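Long-range contacts in DUF115 domain-containing protein (Magnetospirillum magneticum AMB-1, PDB 5MU5), which is a Maf-family glycosyltransferase involved in the formation of bacterial flagella, probably by transferring sugar to flagellin: residues V414-R419 with D494-E499; V450-E455 with Y464-M469; K254-G259 with E534-D539; Y375-P380 with W541-W546. All blocks are in the same frame, centred on the assembly; numbering follows the deposited sequence.

Contact 1. Residues V414-R419 with D494-E499; sequences VDLGSR and DGVMIE
Beyond the adjacent parallel strands 408-412 and 488-491 of the large mixed sheet, the loops that follow them are tied together through Asp415, Gly495 and Val496. Val496 N donates to Asp415 O at 2.9 Å, and Gly495 CA makes a CA-H...O contact of 3.3 Å with the same oxygen; a CB on Gly495 would collide with it. One water donates to both Val414 O and Val496 O. At the other end, CG of Arg419 is anti to the backbone N (chi1 175°) and the chain then bends at chi2 and chi3; its NH2 meets Asp494 OD1 at 2.9 Å in a salt bridge lying in the guanidinium plane. NE adds a weak bond to this oxygen, and NH1 turns to Gly460 O. An alanine at Arg419 would probably leave the Asp494 carboxylate without its charged mate. Leu416 CB packs on Val496 CG2 at 3.8 Å. Helix 467-482 receives Val414 through Leu476 and Leu416 through Thr472 and Arg473, while strand 462-465 meets Val496 through Val463.

Contact 2. Residues V450-E455 with Y464-M469; sequences VFDVRE and YSETIM. With EDO (1,2-ethanediol), chain G.
Ser465 O is met by two neighbouring residues: Val453 N donates to it at 2.8 Å in a nearly straight bond, and Asp452 CA approaches it at 3.3 Å in a CA-H...O contact. Ser465 N returns a bond to Val453 O at 3.0 Å, which makes Val453 and Ser465 an antiparallel hydrogen-bonded pair. Arg454 and Tyr464 form the next, non-hydrogen-bonded pair, and their side chains lie side by side on one face of the sheet, pointing the same way. With CG anti to the carbonyl carbon (chi1 -65°), Arg454 sets CG 3.4 Å from Tyr464 CE2. Farther out its NH1 donates to Tyr464 OH at 2.6 Å, bent to 134° at the hydrogen, with the hydroxyl near the guanidinium plane and the ring turned 83° to it; NH2 binds an ethanediol oxygen. Asp452 CB meets the ring edge at Tyr464 CD2, 3.7 Å away. An alanine in place of Tyr464 would probably leave Arg454 NH1 without its acceptor and free the guanidinium to turn. The carboxylates of Asp452 and Glu466 come near one another, which may make both slightly easier to protonate. Glu455 is salt-bridged to Arg473. Such paired bonds are those of a beta hairpin, strands 453-456 and 462-465, whose second strand leads through N-cap Glu466 into helix 467-482.

Contact 3. Residues K254-G259 with E534-D539; sequences KNMRDG and EELFHD
Arg257 lays its guanidinium almost parallel to the ring of Phe537, the two planes only 6° apart. Its CD stands over the ring face as a CH-pi donor, 3.6 Å from the Phe537 centroid and 21° off the ring normal; beyond CD the guanidinium passes over the rim, NH1 3.8 Å from Phe537 CD2. The CB of Arg257 points away from helix 534-541; CG is anti to the backbone N (chi1 -177°), and a bend at chi2 sets CD over the phenyl ring. Around the tip, NH1 lies 4.1 Å from Glu534 OE1, too far for a salt bridge, and 3.9 Å from His538 NE2. The strong ionic partner of Arg257 is Glu648, which takes NE. At the backbone, the end of helix 242-257 rests on the other helix: Met256 O approaches Phe537 CB at 3.5 Å, and Arg257 O meets Glu534 CG at the same separation. Deeper in, Met256 CE packs against Leu536 CD2 at 3.9 Å. Phe537 is further enclosed by Tyr253, edge-to-face, and by Trp541. The contact therefore rests on apolar packing and on the CH-pi contact of the arginine's methylene, with the charged end displaced beyond the ring rim, where Glu648, with Glu534 at longer range, would probably offset the arginine charge.

Contact 4. Residues Y375-P380 with W541-W546; sequences YALFSP and WDREDW
Leu377 stands with its branched end over one face of the Trp546 indole, CG 3.7 Å from the centroid of the six-membered ring and 19° off its normal. CG is set there by lying anti to the backbone N (chi1 -154°); of its two methyls, CD2 reaches Trp546 CZ2 at 3.5 Å and CD1 touches Trp541 CZ3 at 3.7 Å. CD2 also sits above the centre of the Phe378 ring. Phe378 and Trp541 point the same way with planes 10° apart, but they are slid past one another and meet mainly at Phe378 CZ and Trp541 CE3, 3.6 Å apart. The Arg543 guanidinium is fixed by two carbonyls near its plane, at the C-terminal end of helix 373-378: NH2 donates to Ala376 O at 2.9 Å, and NH1 reaches a lone pair of Leu377 O at 2.7 Å. NH1 also binds Arg540 O, and Trp546 CH2 lies over one guanidinium face. This charge would probably be favoured at the helix C-terminus. Trp546 NE1 donates to Trp541 O, tying both ends of the loop. Helix 242-257 backs Leu377 through Thr249 and Phe378 through Tyr253, and Val589 of helix 589-609 touches Ala376, Leu377 and Trp546.

The four contacts form two clusters. Contacts 1 and 2 have centres 11 Å apart and share the small antiparallel sheet: Ser465 OG meets Leu416 O at 2.8 Å, and Tyr464 N faces Ser418 O at 2.8 Å. Contacts 3 and 4 are also 11 Å apart between centres and merge in one core, where Met256 SD lies 3.7 Å from Phe378 CB; their segments alternate along the chain, and residues 534-539 of contact 3 lead almost directly into 541-546 of contact 4. Contacts 2 and 4, in different clusters, have centres 40 Å apart and nearest atoms about 20 Å apart. Glycols, probably from the crystallisation liquor, lie close to Asp494, Arg454 and Arg543.

Contact 1. Residues V414-R419 with D494-E499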
loop_
_atom_site.group_PDB
_atom_site.type_symbol
_atom_site.label_atom_id
_atom_site.label_comp_id
_atom_site.label_asym_id
_atom_site.label_seq_id
_atom_site.Cartn_x
_atom_site.Cartn_y
_atom_site.Cartn_z
ATOM N N VAL A 414 -15.666 10.128 17.909
ATOM C CA VAL A 414 -15.184 9.394 16.743
ATOM C C VAL A 414 -16.352 9.451 15.764
ATOM O O VAL A 414 -17.040 8.458 15.545
ATOM C CB VAL A 414 -14.850 7.941 17.064
ATOM C CG1 VAL A 414 -14.237 7.253 15.845
ATOM C CG2 VAL A 414 -13.866 7.879 18.200
ATOM N N ASP A 415 -16.577 10.647 15.223
ATOM C CA ASP A 415 -17.713 10.932 14.360
ATOM C C ASP A 415 -17.438 10.459 12.933
ATOM O O ASP A 415 -18.233 9.727 12.359
ATOM C CB ASP A 415 -18.007 12.438 14.343
ATOM C CG ASP A 415 -18.502 12.970 15.684
ATOM O OD1 ASP A 415 -18.534 12.209 16.671
ATOM O OD2 ASP A 415 -18.846 14.173 15.748
ATOM N N LEU A 416 -16.325 10.906 12.364
ATOM C CA LEU A 416 -15.908 10.497 11.024
ATOM C C LEU A 416 -16.993 10.857 10.003
ATOM O O LEU A 416 -17.283 10.078 9.079
ATOM C CB LEU A 416 -15.627 8.982 10.991
ATOM C CG LEU A 416 -14.700 8.469 12.100
ATOM C CD1 LEU A 416 -14.512 6.977 11.999
ATOM C CD2 LEU A 416 -13.367 9.191 12.041
ATOM N N GLY A 417 -17.615 12.010 10.235
ATOM C CA GLY A 417 -18.675 12.531 9.408
ATOM C C GLY A 417 -19.656 13.372 10.208
ATOM O O GLY A 417 -19.652 13.332 11.430
ATOM N N SER A 418 -20.504 14.110 9.500
ATOM C CA SER A 418 -21.489 14.986 10.103
ATOM C C SER A 418 -22.874 14.531 9.764
ATOM O O SER A 418 -23.161 14.168 8.636
ATOM C CB SER A 418 -21.346 16.415 9.590
ATOM O OG SER A 418 -20.093 16.953 9.929
ATOM N N ARG A 419 -23.717 14.589 10.774
ATOM C CA ARG A 419 -25.117 14.327 10.677
ATOM C C ARG A 419 -25.735 15.199 9.582
ATOM O O ARG A 419 -25.330 16.352 9.358
ATOM C CB ARG A 419 -25.737 14.602 12.054
ATOM C CG ARG A 419 -27.243 14.502 12.165
ATOM C CD ARG A 419 -27.765 13.110 11.891
ATOM N NE ARG A 419 -27.429 12.114 12.914
ATOM C CZ ARG A 419 -27.731 10.824 12.785
ATOM N NH1 ARG A 419 -28.358 10.405 11.693
ATOM N NH2 ARG A 419 -27.407 9.946 13.712
ATOM N N ASP A 494 -22.002 10.574 17.748
ATOM C CA ASP A 494 -23.079 10.808 16.809
ATOM C C ASP A 494 -22.492 11.005 15.410
ATOM O O ASP A 494 -22.515 12.101 14.872
ATOM C CB ASP A 494 -23.947 12.001 17.223
ATOM C CG ASP A 494 -25.244 12.113 16.375
ATOM O OD1 ASP A 494 -25.632 11.149 15.662
ATOM O OD2 ASP A 494 -25.873 13.184 16.417
ATOM N N GLY A 495 -21.961 9.932 14.829
ATOM C CA GLY A 495 -21.339 9.997 13.501
ATOM C C GLY A 495 -21.649 8.732 12.754
ATOM O O GLY A 495 -22.736 8.185 12.921
ATOM N N VAL A 496 -20.707 8.259 11.937
ATOM C CA VAL A 496 -20.922 7.042 11.158
ATOM C C VAL A 496 -20.998 5.778 12.008
ATOM O O VAL A 496 -20.408 5.693 13.087
ATOM C CB VAL A 496 -19.801 6.733 10.129
ATOM C CG1 VAL A 496 -19.668 7.824 9.107
ATOM C CG2 VAL A 496 -18.468 6.437 10.814
ATOM N N MET A 497 -21.695 4.792 11.463
ATOM C CA MET A 497 -21.718 3.444 11.996
ATOM C C MET A 497 -20.338 2.799 11.743
ATOM O O MET A 497 -19.799 2.824 10.625
ATOM C CB MET A 497 -22.806 2.625 11.268
ATOM C CG MET A 497 -22.981 1.202 11.789
ATOM S SD MET A 497 -23.599 1.157 13.495
ATOM C CE MET A 497 -25.356 1.323 13.122
ATOM N N ILE A 498 -19.758 2.236 12.790
ATOM C CA ILE A 498 -18.502 1.516 12.692
ATOM C C ILE A 498 -18.788 0.025 12.938
ATOM O O ILE A 498 -19.435 -0.333 13.923
ATOM C CB ILE A 498 -17.500 2.048 13.724
ATOM C CG1 ILE A 498 -17.318 3.564 13.541
ATOM C CG2 ILE A 498 -16.179 1.322 13.607
ATOM C CD1 ILE A 498 -16.602 4.249 14.687
ATOM N N GLU A 499 -18.349 -0.832 12.026
ATOM C CA GLU A 499 -18.482 -2.282 12.201
ATOM C C GLU A 499 -17.849 -2.744 13.508
ATOM O O GLU A 499 -16.849 -2.183 13.964
ATOM C CB GLU A 499 -17.745 -3.057 11.092
ATOM C CG GLU A 499 -18.346 -2.974 9.716
ATOM C CD GLU A 499 -17.536 -3.754 8.682
ATOM O OE1 GLU A 499 -17.345 -4.981 8.849
ATOM O OE2 GLU A 499 -17.098 -3.147 7.682
HETATM O O HOH W 1 -19.615 7.494 14.991
#

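Contact 2. Residues V450-E455 with Y464-M469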
loop_
_atom_site.group_PDB
_atom_site.type_symbol
_atom_site.label_atom_id
_atom_site.label_comp_id
_atom_site.label_asym_id
_atom_site.label_seq_id
_atom_site.Cartn_x
_atom_site.Cartn_y
_atom_site.Cartn_z
ATOM N N VAL A 450 -17.584 16.409 -5.429
ATOM C CA VAL A 450 -18.432 15.793 -4.418
ATOM C C VAL A 450 -17.556 15.769 -3.171
ATOM O O VAL A 450 -16.459 15.236 -3.186
ATOM C CB VAL A 450 -18.960 14.392 -4.847
ATOM C CG1 VAL A 450 -19.747 13.741 -3.715
ATOM C CG2 VAL A 450 -19.844 14.498 -6.093
ATOM N N PHE A 451 -18.026 16.387 -2.105
ATOM C CA PHE A 451 -17.192 16.535 -0.907
ATOM C C PHE A 451 -17.386 15.434 0.103
ATOM O O PHE A 451 -16.560 15.269 1.009
ATOM C CB PHE A 451 -17.510 17.872 -0.217
ATOM C CG PHE A 451 -17.116 19.051 -1.028
ATOM C CD1 PHE A 451 -17.989 19.574 -1.978
ATOM C CD2 PHE A 451 -15.854 19.608 -0.879
ATOM C CE1 PHE A 451 -17.614 20.658 -2.758
ATOM C CE2 PHE A 451 -15.472 20.686 -1.652
ATOM C CZ PHE A 451 -16.356 21.213 -2.596
ATOM N N ASP A 452 -18.463 14.679 -0.081
ATOM C CA ASP A 452 -18.998 13.843 0.968
ATOM C C ASP A 452 -19.832 12.760 0.349
ATOM O O ASP A 452 -20.504 13.007 -0.624
ATOM C CB ASP A 452 -19.993 14.683 1.812
ATOM C CG ASP A 452 -19.318 15.671 2.759
ATOM O OD1 ASP A 452 -18.310 15.289 3.398
ATOM O OD2 ASP A 452 -19.831 16.819 2.902
ATOM N N VAL A 453 -19.824 11.585 0.956
ATOM C CA VAL A 453 -20.761 10.531 0.615
ATOM C C VAL A 453 -21.704 10.233 1.783
ATOM O O VAL A 453 -21.330 10.340 2.934
ATOM C CB VAL A 453 -20.039 9.258 0.182
ATOM C CG1 VAL A 453 -19.176 9.562 -1.027
ATOM C CG2 VAL A 453 -19.199 8.677 1.307
ATOM N N ARG A 454 -22.926 9.854 1.470
ATOM C CA ARG A 454 -23.911 9.490 2.481
ATOM C C ARG A 454 -23.669 8.083 3.063
ATOM O O ARG A 454 -23.590 7.107 2.339
ATOM C CB ARG A 454 -25.320 9.594 1.897
ATOM C CG ARG A 454 -25.705 11.028 1.531
ATOM C CD ARG A 454 -26.955 11.118 0.661
ATOM N NE ARG A 454 -28.147 10.643 1.355
ATOM C CZ ARG A 454 -29.012 11.411 2.019
ATOM N NH1 ARG A 454 -28.839 12.722 2.116
ATOM N NH2 ARG A 454 -30.068 10.861 2.595
ATOM N N GLU A 455 -23.585 7.993 4.380
ATOM C CA GLU A 455 -23.276 6.736 5.040
ATOM C C GLU A 455 -24.238 6.499 6.180
ATOM O O GLU A 455 -24.708 7.446 6.778
ATOM C CB GLU A 455 -21.846 6.762 5.590
ATOM C CG GLU A 455 -20.757 6.789 4.530
ATOM C CD GLU A 455 -20.809 5.602 3.567
ATOM O OE1 GLU A 455 -20.890 4.437 4.029
ATOM O OE2 GLU A 455 -20.778 5.834 2.340
ATOM N N TYR A 464 -22.857 12.421 6.483
ATOM C CA TYR A 464 -21.968 12.707 5.388
ATOM C C TYR A 464 -20.499 12.541 5.806
ATOM O O TYR A 464 -20.036 13.098 6.809
ATOM C CB TYR A 464 -22.230 14.116 4.881
ATOM C CG TYR A 464 -23.541 14.234 4.144
ATOM C CD1 TYR A 464 -24.726 14.427 4.818
ATOM C CD2 TYR A 464 -23.578 14.149 2.771
ATOM C CE1 TYR A 464 -25.927 14.538 4.136
ATOM C CE2 TYR A 464 -24.768 14.253 2.076
ATOM C CZ TYR A 464 -25.936 14.462 2.765
ATOM O OH TYR A 464 -27.091 14.582 2.053
ATOM N N SER A 465 -19.765 11.799 5.012
ATOM C CA SER A 465 -18.416 11.461 5.336
ATOM C C SER A 465 -17.512 11.585 4.114
ATOM O O SER A 465 -17.959 11.440 2.991
ATOM C CB SER A 465 -18.421 10.037 5.876
ATOM O OG SER A 465 -17.142 9.664 6.328
ATOM N N GLU A 466 -16.237 11.847 4.353
ATOM C CA GLU A 466 -15.232 11.974 3.321
ATOM C C GLU A 466 -14.461 10.686 3.248
ATOM O O GLU A 466 -14.524 9.847 4.155
ATOM C CB GLU A 466 -14.243 13.068 3.701
ATOM C CG GLU A 466 -14.860 14.432 3.964
ATOM C CD GLU A 466 -13.942 15.324 4.787
ATOM O OE1 GLU A 466 -12.700 15.159 4.697
ATOM O OE2 GLU A 466 -14.454 16.188 5.541
ATOM N N THR A 467 -13.667 10.566 2.200
ATOM C CA THR A 467 -12.924 9.344 1.906
ATOM C C THR A 467 -11.916 8.957 2.991
ATOM O O THR A 467 -11.839 7.791 3.364
ATOM C CB THR A 467 -12.277 9.478 0.515
ATOM O OG1 THR A 467 -13.330 9.546 -0.461
ATOM C CG2 THR A 467 -11.349 8.312 0.182
ATOM N N ILE A 468 -11.172 9.922 3.512
ATOM C CA ILE A 468 -10.193 9.645 4.575
ATOM C C ILE A 468 -10.883 9.095 5.831
ATOM O O ILE A 468 -10.320 8.249 6.561
ATOM C CB ILE A 468 -9.330 10.895 4.934
ATOM C CG1 ILE A 468 -8.282 10.599 6.032
ATOM C CG2 ILE A 468 -10.195 12.032 5.466
ATOM C CD1 ILE A 468 -7.254 9.527 5.713
ATOM N N MET A 469 -12.092 9.587 6.079
ATOM C CA MET A 469 -12.880 9.138 7.207
ATOM C C MET A 469 -13.419 7.699 7.042
ATOM O O MET A 469 -13.552 6.954 8.022
ATOM C CB MET A 469 -13.976 10.156 7.467
ATOM C CG MET A 469 -13.363 11.500 7.810
ATOM S SD MET A 469 -14.508 12.632 8.567
ATOM C CE MET A 469 -15.416 13.366 7.211
HETATM C C1 EDO G . -32.482 13.888 2.404
HETATM O O1 EDO G . -31.877 15.175 2.423
HETATM C C2 EDO G . -33.021 13.561 3.788
HETATM O O2 EDO G . -32.362 12.383 4.266
#

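Contact 3. Residues K254-G259 with E534-D539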
loop_
_atom_site.group_PDB
_atom_site.type_symbol
_atom_site.label_atom_id
_atom_site.label_comp_id
_atom_site.label_asym_id
_atom_site.label_seq_id
_atom_site.Cartn_x
_atom_site.Cartn_y
_atom_site.Cartn_z
ATOM N N LYS A 254 16.475 10.375 16.787
ATOM C CA LYS A 254 16.487 11.325 17.901
ATOM C C LYS A 254 15.610 10.867 19.043
ATOM O O LYS A 254 15.929 11.100 20.181
ATOM C CB LYS A 254 16.010 12.696 17.455
ATOM C CG LYS A 254 16.835 13.306 16.352
ATOM C CD LYS A 254 18.233 13.637 16.786
ATOM C CE LYS A 254 18.219 14.826 17.716
ATOM N NZ LYS A 254 19.607 15.212 18.052
ATOM N N ASN A 255 14.492 10.236 18.729
ATOM C CA ASN A 255 13.613 9.732 19.763
ATOM C C ASN A 255 14.252 8.649 20.622
ATOM O O ASN A 255 13.929 8.529 21.789
ATOM C CB ASN A 255 12.335 9.181 19.140
ATOM C CG ASN A 255 11.343 10.266 18.793
ATOM O OD1 ASN A 255 11.313 11.306 19.446
ATOM N ND2 ASN A 255 10.508 10.024 17.777
ATOM N N MET A 256 15.145 7.859 20.046
ATOM C CA MET A 256 15.696 6.714 20.754
ATOM C C MET A 256 17.109 6.857 21.257
ATOM O O MET A 256 17.538 6.041 22.054
ATOM C CB MET A 256 15.632 5.512 19.839
ATOM C CG MET A 256 14.217 5.028 19.630
ATOM S SD MET A 256 14.248 3.787 18.361
ATOM C CE MET A 256 15.155 2.470 19.198
ATOM N N ARG A 257 17.814 7.869 20.766
ATOM C CA ARG A 257 19.204 8.129 21.088
ATOM C C ARG A 257 19.444 8.241 22.591
ATOM O O ARG A 257 20.248 7.503 23.140
ATOM C CB ARG A 257 19.641 9.445 20.422
ATOM C CG ARG A 257 21.106 9.819 20.609
ATOM C CD ARG A 257 21.984 8.887 19.797
ATOM N NE ARG A 257 23.391 9.052 20.097
ATOM C CZ ARG A 257 24.024 8.473 21.115
ATOM N NH1 ARG A 257 23.376 7.685 21.970
ATOM N NH2 ARG A 257 25.319 8.694 21.281
ATOM N N ASP A 258 18.725 9.173 23.219
ATOM C CA ASP A 258 18.934 9.592 24.607
ATOM C C ASP A 258 17.698 9.416 25.455
ATOM O O ASP A 258 16.622 9.100 24.964
ATOM C CB ASP A 258 19.182 11.110 24.661
ATOM C CG ASP A 258 20.344 11.562 23.822
ATOM O OD1 ASP A 258 21.502 11.468 24.287
ATOM O OD2 ASP A 258 20.091 12.072 22.711
ATOM N N GLY A 259 17.876 9.679 26.744
ATOM C CA GLY A 259 16.783 9.832 27.692
ATOM C C GLY A 259 15.840 8.683 27.948
ATOM O O GLY A 259 15.908 7.598 27.343
ATOM N N GLU A 534 20.138 3.487 25.931
ATOM C CA GLU A 534 21.044 3.715 24.825
ATOM C C GLU A 534 21.485 2.378 24.294
ATOM O O GLU A 534 21.953 2.297 23.167
ATOM C CB GLU A 534 22.277 4.473 25.272
ATOM C CG GLU A 534 22.006 5.909 25.645
ATOM C CD GLU A 534 23.209 6.563 26.289
ATOM O OE1 GLU A 534 24.332 6.430 25.749
ATOM O OE2 GLU A 534 23.018 7.220 27.334
ATOM N N GLU A 535 21.369 1.338 25.122
ATOM C CA GLU A 535 21.722 -0.015 24.709
ATOM C C GLU A 535 20.925 -0.347 23.452
ATOM O O GLU A 535 21.475 -0.827 22.458
ATOM C CB GLU A 535 21.400 -1.062 25.794
ATOM C CG GLU A 535 22.225 -0.995 27.078
ATOM C CD GLU A 535 21.759 0.058 28.081
ATOM O OE1 GLU A 535 20.703 0.706 27.884
ATOM O OE2 GLU A 535 22.465 0.235 29.097
ATOM N N LEU A 536 19.623 -0.072 23.496
ATOM C CA LEU A 536 18.760 -0.376 22.368
ATOM C C LEU A 536 19.181 0.419 21.150
ATOM O O LEU A 536 19.342 -0.140 20.064
ATOM C CB LEU A 536 17.296 -0.094 22.688
ATOM C CG LEU A 536 16.357 -0.402 21.528
ATOM C CD1 LEU A 536 16.591 -1.803 20.966
ATOM C CD2 LEU A 536 14.910 -0.211 21.977
ATOM N N PHE A 537 19.388 1.717 21.332
ATOM C CA PHE A 537 19.829 2.530 20.221
ATOM C C PHE A 537 21.086 1.959 19.546
ATOM O O PHE A 537 21.119 1.811 18.334
ATOM C CB PHE A 537 20.053 3.985 20.640
ATOM C CG PHE A 537 20.725 4.802 19.586
ATOM C CD1 PHE A 537 19.999 5.335 18.529
ATOM C CD2 PHE A 537 22.105 4.999 19.621
ATOM C CE1 PHE A 537 20.631 6.062 17.534
ATOM C CE2 PHE A 537 22.742 5.726 18.631
ATOM C CZ PHE A 537 22.001 6.259 17.585
ATOM N N HIS A 538 22.114 1.654 20.326
ATOM C CA HIS A 538 23.371 1.178 19.761
ATOM C C HIS A 538 23.236 -0.185 19.110
ATOM O O HIS A 538 23.832 -0.435 18.067
ATOM C CB HIS A 538 24.483 1.146 20.808
ATOM C CG HIS A 538 24.943 2.502 21.221
ATOM N ND1 HIS A 538 25.480 3.404 20.326
ATOM C CD2 HIS A 538 24.954 3.114 22.428
ATOM C CE1 HIS A 538 25.803 4.514 20.968
ATOM N NE2 HIS A 538 25.493 4.365 22.244
ATOM N N ASP A 539 22.465 -1.064 19.735
ATOM C CA ASP A 539 22.189 -2.368 19.168
ATOM C C ASP A 539 21.634 -2.218 17.754
ATOM O O ASP A 539 22.124 -2.859 16.824
ATOM C CB ASP A 539 21.186 -3.125 20.034
ATOM C CG ASP A 539 20.841 -4.477 19.461
ATOM O OD1 ASP A 539 21.755 -5.323 19.330
ATOM O OD2 ASP A 539 19.659 -4.686 19.133
#

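Contact 4. Residues Y375-P380 with W541-W546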
loop_
_atom_site.group_PDB
_atom_site.type_symbol
_atom_site.label_atom_id
_atom_site.label_comp_id
_atom_site.label_asym_id
_atom_site.label_seq_id
_atom_site.Cartn_x
_atom_site.Cartn_y
_atom_site.Cartn_z
ATOM N N TYR A 375 11.422 1.645 10.628
ATOM C CA TYR A 375 11.018 0.353 11.166
ATOM C C TYR A 375 12.158 -0.641 11.000
ATOM O O TYR A 375 12.588 -1.290 11.949
ATOM C CB TYR A 375 9.767 -0.185 10.462
ATOM C CG TYR A 375 9.306 -1.477 11.069
ATOM C CD1 TYR A 375 8.554 -1.478 12.248
ATOM C CD2 TYR A 375 9.641 -2.708 10.493
ATOM C CE1 TYR A 375 8.134 -2.657 12.827
ATOM C CE2 TYR A 375 9.237 -3.898 11.073
ATOM C CZ TYR A 375 8.487 -3.864 12.247
ATOM O OH TYR A 375 8.075 -5.033 12.846
ATOM N N ALA A 376 12.667 -0.736 9.783
ATOM C CA ALA A 376 13.705 -1.688 9.482
ATOM C C ALA A 376 14.955 -1.395 10.284
ATOM O O ALA A 376 15.656 -2.299 10.689
ATOM C CB ALA A 376 14.018 -1.657 7.993
ATOM N N LEU A 377 15.245 -0.129 10.518
ATOM C CA LEU A 377 16.492 0.207 11.162
ATOM C C LEU A 377 16.384 0.059 12.691
ATOM O O LEU A 377 17.241 -0.565 13.322
ATOM C CB LEU A 377 16.911 1.614 10.742
ATOM C CG LEU A 377 18.412 1.917 10.783
ATOM C CD1 LEU A 377 18.682 3.308 10.216
ATOM C CD2 LEU A 377 18.954 1.815 12.203
ATOM N N PHE A 378 15.294 0.573 13.263
ATOM C CA PHE A 378 15.154 0.708 14.718
ATOM C C PHE A 378 14.224 -0.245 15.471
ATOM O O PHE A 378 14.310 -0.328 16.698
ATOM C CB PHE A 378 14.739 2.143 15.048
ATOM C CG PHE A 378 15.825 3.149 14.839
ATOM C CD1 PHE A 378 16.954 3.130 15.632
ATOM C CD2 PHE A 378 15.699 4.140 13.882
ATOM C CE1 PHE A 378 17.960 4.061 15.453
ATOM C CE2 PHE A 378 16.705 5.073 13.697
ATOM C CZ PHE A 378 17.837 5.030 14.483
ATOM N N SER A 379 13.314 -0.924 14.784
ATOM C CA SER A 379 12.410 -1.844 15.472
ATOM C C SER A 379 13.178 -2.991 16.081
ATOM O O SER A 379 14.005 -3.586 15.408
ATOM C CB SER A 379 11.381 -2.434 14.531
ATOM O OG SER A 379 10.488 -3.275 15.238
ATOM N N PRO A 380 12.919 -3.291 17.359
ATOM C CA PRO A 380 13.522 -4.459 17.956
ATOM C C PRO A 380 12.675 -5.705 17.738
ATOM O O PRO A 380 13.001 -6.741 18.278
ATOM C CB PRO A 380 13.603 -4.097 19.450
ATOM C CG PRO A 380 12.501 -3.124 19.664
ATOM C CD PRO A 380 12.174 -2.483 18.341
ATOM N N TRP A 541 21.406 0.843 15.742
ATOM C CA TRP A 541 22.217 1.717 14.874
ATOM C C TRP A 541 23.564 1.167 14.387
ATOM O O TRP A 541 23.885 1.280 13.201
ATOM C CB TRP A 541 22.486 3.035 15.579
ATOM C CG TRP A 541 23.097 4.067 14.711
ATOM C CD1 TRP A 541 24.359 4.551 14.788
ATOM C CD2 TRP A 541 22.464 4.763 13.633
ATOM N NE1 TRP A 541 24.559 5.521 13.828
ATOM C CE2 TRP A 541 23.408 5.667 13.106
ATOM C CE3 TRP A 541 21.182 4.732 13.084
ATOM C CZ2 TRP A 541 23.126 6.509 12.042
ATOM C CZ3 TRP A 541 20.892 5.573 12.035
ATOM C CH2 TRP A 541 21.865 6.455 11.520
ATOM N N ASP A 542 24.334 0.572 15.294
ATOM C CA ASP A 542 25.708 0.146 15.011
ATOM C C ASP A 542 25.850 -1.153 14.218
ATOM O O ASP A 542 26.967 -1.515 13.855
ATOM C CB ASP A 542 26.509 -0.028 16.324
ATOM C CG ASP A 542 26.602 1.248 17.143
ATOM O OD1 ASP A 542 26.495 2.351 16.565
ATOM O OD2 ASP A 542 26.796 1.152 18.373
ATOM N N ARG A 543 24.756 -1.854 13.938
ATOM C CA ARG A 543 24.858 -3.178 13.320
ATOM C C ARG A 543 25.124 -3.178 11.812
ATOM O O ARG A 543 25.338 -4.241 11.215
ATOM C CB ARG A 543 23.613 -3.992 13.630
ATOM C CG ARG A 543 22.386 -3.641 12.803
ATOM C CD ARG A 543 21.220 -4.459 13.298
ATOM N NE ARG A 543 20.061 -4.466 12.404
ATOM C CZ ARG A 543 19.159 -3.490 12.299
ATOM N NH1 ARG A 543 19.276 -2.349 12.969
ATOM N NH2 ARG A 543 18.138 -3.655 11.490
ATOM N N GLU A 544 25.101 -1.999 11.200
ATOM C CA GLU A 544 25.381 -1.868 9.777
ATOM C C GLU A 544 25.787 -0.435 9.426
ATOM O O GLU A 544 25.338 0.524 10.064
ATOM C CB GLU A 544 24.152 -2.270 8.974
ATOM C CG GLU A 544 24.428 -2.526 7.500
ATOM C CD GLU A 544 23.198 -2.997 6.747
ATOM O OE1 GLU A 544 22.407 -3.793 7.307
ATOM O OE2 GLU A 544 23.019 -2.572 5.588
ATOM N N ASP A 545 26.664 -0.303 8.430
ATOM C CA ASP A 545 27.055 1.002 7.909
ATOM C C ASP A 545 25.954 1.412 6.905
ATOM O O ASP A 545 25.958 0.994 5.749
ATOM C CB ASP A 545 28.439 0.934 7.254
ATOM C CG ASP A 545 28.935 2.294 6.791
ATOM O OD1 ASP A 545 28.121 3.245 6.733
ATOM O OD2 ASP A 545 30.133 2.421 6.472
ATOM N N TRP A 546 25.013 2.226 7.369
ATOM C CA TRP A 546 23.817 2.557 6.603
ATOM C C TRP A 546 24.098 3.322 5.306
ATOM O O TRP A 546 23.642 2.906 4.245
ATOM C CB TRP A 546 22.793 3.290 7.496
ATOM C CG TRP A 546 22.490 2.504 8.782
ATOM C CD1 TRP A 546 22.836 2.845 10.062
ATOM C CD2 TRP A 546 21.835 1.234 8.868
ATOM N NE1 TRP A 546 22.410 1.870 10.944
ATOM C CE2 TRP A 546 21.802 0.869 10.234
ATOM C CE3 TRP A 546 21.276 0.365 7.921
ATOM C CZ2 TRP A 546 21.227 -0.325 10.674
ATOM C CZ3 TRP A 546 20.695 -0.816 8.361
ATOM C CH2 TRP A 546 20.682 -1.153 9.727
#